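Local coordinates for protein probable transcriptional regulator phnF (Escherichia coli, PDB 2FA1) that probably acts as a DNA-binding transcriptional regulator encoded in an operon for alkylphosphonate uptake and C-P lyase, represented here by its C-terminal effector-binding domain, at residues S27-A32 / N47-R52. Sequence-based numbering, arbitrary orientation.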
loop_
_atom_site.group_PDB
_atom_site.type_symbol
_atom_site.label_atom_id
_atom_site.label_comp_id
_atom_site.label_asym_id
_atom_site.label_seq_id
_atom_site.Cartn_x
_atom_site.Cartn_y
_atom_site.Cartn_z
ATOM N N SER A 27 0.778 17.631 20.569
ATOM C CA SER A 27 1.688 18.497 19.736
ATOM C C SER A 27 2.796 18.923 20.703
ATOM O O SER A 27 2.465 19.533 21.779
ATOM C CB SER A 27 0.991 19.732 19.116
ATOM O OG SER A 27 0.198 20.372 20.095
ATOM N N VAL A 28 4.028 18.480 20.420
ATOM C CA VAL A 28 5.137 18.770 21.327
ATOM C C VAL A 28 6.400 19.007 20.564
ATOM O O VAL A 28 6.505 18.591 19.424
ATOM C CB VAL A 28 5.361 17.579 22.328
ATOM C CG1 VAL A 28 4.197 17.502 23.335
ATOM C CG2 VAL A 28 5.731 16.260 21.688
ATOM N N LEU A 29 7.373 19.700 21.167
ATOM C CA LEU A 29 8.716 19.638 20.614
ATOM C C LEU A 29 9.462 18.495 21.275
ATOM O O LEU A 29 9.376 18.310 22.514
ATOM C CB LEU A 29 9.406 20.973 20.871
ATOM C CG LEU A 29 8.750 22.202 20.182
ATOM C CD1 LEU A 29 9.044 23.551 20.895
ATOM C CD2 LEU A 29 9.242 22.271 18.791
ATOM N N ARG A 30 10.220 17.730 20.517
ATOM C CA ARG A 30 10.921 16.635 21.151
ATOM C C ARG A 30 12.149 16.246 20.329
ATOM O O ARG A 30 12.186 16.424 19.145
ATOM C CB ARG A 30 9.968 15.428 21.268
ATOM C CG ARG A 30 9.618 14.759 19.981
ATOM C CD ARG A 30 8.381 13.917 20.166
ATOM N NE ARG A 30 8.667 13.020 21.271
ATOM C CZ ARG A 30 7.824 12.378 22.069
ATOM N NH1 ARG A 30 8.389 11.653 23.032
ATOM N NH2 ARG A 30 6.497 12.438 21.979
ATOM N N PRO A 31 13.195 15.676 20.971
ATOM C CA PRO A 31 14.329 15.185 20.204
ATOM C C PRO A 31 13.983 14.098 19.188
ATOM O O PRO A 31 13.185 13.205 19.502
ATOM C CB PRO A 31 15.249 14.592 21.318
ATOM C CG PRO A 31 14.888 15.387 22.482
ATOM C CD PRO A 31 13.382 15.455 22.410
ATOM N N ALA A 32 14.531 14.203 17.976
ATOM C CA ALA A 32 14.395 13.243 16.901
ATOM C C ALA A 32 15.104 11.918 17.255
ATOM O O ALA A 32 16.298 11.890 17.645
ATOM C CB ALA A 32 14.932 13.810 15.613
ATOM N N ASN A 47 15.718 18.728 18.031
ATOM C CA ASN A 47 14.258 18.836 18.274
ATOM C C ASN A 47 13.576 18.791 16.929
ATOM O O ASN A 47 14.043 19.346 16.006
ATOM C CB ASN A 47 13.821 20.093 19.055
ATOM C CG ASN A 47 14.015 19.926 20.581
ATOM O OD1 ASN A 47 14.173 18.806 21.041
ATOM N ND2 ASN A 47 13.899 21.003 21.350
ATOM N N VAL A 48 12.383 18.221 16.930
ATOM C CA VAL A 48 11.452 18.292 15.786
ATOM C C VAL A 48 10.076 18.583 16.446
ATOM O O VAL A 48 9.948 18.539 17.654
ATOM C CB VAL A 48 11.394 16.893 15.064
ATOM C CG1 VAL A 48 12.788 16.543 14.315
ATOM C CG2 VAL A 48 10.930 15.737 16.013
ATOM N N ILE A 49 9.075 18.951 15.622
ATOM C CA ILE A 49 7.718 19.146 16.120
ATOM C C ILE A 49 7.080 17.778 15.875
ATOM O O ILE A 49 7.097 17.290 14.767
ATOM C CB ILE A 49 7.006 20.239 15.300
ATOM C CG1 ILE A 49 7.657 21.625 15.557
ATOM C CG2 ILE A 49 5.504 20.251 15.686
ATOM C CD1 ILE A 49 7.143 22.674 14.483
ATOM N N HIS A 50 6.518 17.213 16.931
ATOM C CA HIS A 50 5.804 15.935 16.787
ATOM C C HIS A 50 4.333 16.198 17.090
ATOM O O HIS A 50 4.001 16.671 18.191
ATOM C CB HIS A 50 6.372 15.044 17.884
ATOM C CG HIS A 50 5.676 13.727 17.975
ATOM N ND1 HIS A 50 5.671 12.969 19.120
ATOM C CD2 HIS A 50 4.963 13.030 17.051
ATOM C CE1 HIS A 50 4.971 11.865 18.905
ATOM N NE2 HIS A 50 4.609 11.842 17.639
ATOM N N LEU A 51 3.486 15.856 16.095
ATOM C CA LEU A 51 2.013 15.894 16.273
ATOM C C LEU A 51 1.551 14.468 16.133
ATOM O O LEU A 51 1.959 13.794 15.168
ATOM C CB LEU A 51 1.389 16.696 15.131
ATOM C CG LEU A 51 0.966 18.051 15.659
ATOM C CD1 LEU A 51 2.300 18.819 15.885
ATOM C CD2 LEU A 51 0.121 18.805 14.697
ATOM N N ARG A 52 0.619 14.039 17.003
ATOM C CA ARG A 52 0.034 12.716 16.796
ATOM C C ARG A 52 -1.458 12.904 16.589
ATOM O O ARG A 52 -2.118 13.687 17.336
ATOM C CB ARG A 52 0.324 11.895 18.030
ATOM C CG ARG A 52 -0.395 10.455 17.949
ATOM C CD ARG A 52 -0.098 9.748 19.266
ATOM N NE ARG A 52 1.357 9.405 19.295
ATOM C CZ ARG A 52 2.132 9.307 20.384
ATOM N NH1 ARG A 52 1.680 9.556 21.641
ATOM N NH2 ARG A 52 3.431 8.995 20.220
HETATM O O HOH W 1 4.893 9.874 23.060
#
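Arg30 and His50 show how an arginine can be tied to the ring edge of a histidine beside a β-ladder. The guanidinium NH2 donates to His50 ND1 at 3.0 Å, meeting the imidazole at its edge and almost exactly in its plane, although the bond is bent (140° at the hydrogen). The two flat groups are turned 58° apart. Arg30 places CG in the crowded position between backbone N and carbonyl carbon and extends at chi2, which brings its CD to 3.2 Å from His50 CB; the bend at chi3 then turns the guanidinium so that NH2 reaches ND1. With ND1 accepting, NE2 carries the proton that it gives to Asp66 OD1; this carboxylate, which also forms a salt bridge with Arg52 NE, probably polarises the ring further, while Tyr68 stacks on it. A water accepts from Arg30 NH2 and, weakly, from Arg52 NH2, bridging two like charges.

Beneath these side chains runs an antiparallel ladder with two hydrogen-bonded pairs, Val28 with His50 and Arg30 with Val48. His50 N to Val28 O is the straightest link (2.8 Å, 173°), whereas Val48 N approaches Arg30 O from above the carbonyl plane. On the Arg30 and His50 face, past the end of the ladder, Ala32 CB meets Val48 CG1 at 3.7 Å, and Ile42 touches both residues. Within the chain, strand 23-31 is an outermost strand of the six-stranded antiparallel sheet of the UTRA domain, the signalling module of GntR/HutC regulators, and helix 34-40 lies in the connection to strand 47-57.

The other face of the ladder is mainly apolar. Leu29 CD2 rests against Ile49 CG1 at 3.7 Å, the two side chains lying alongside one another, and Ser27 CB touches Leu51 CD1. Trp75 of helix 75-78 packs on Ser27, Leu29 and Ile49.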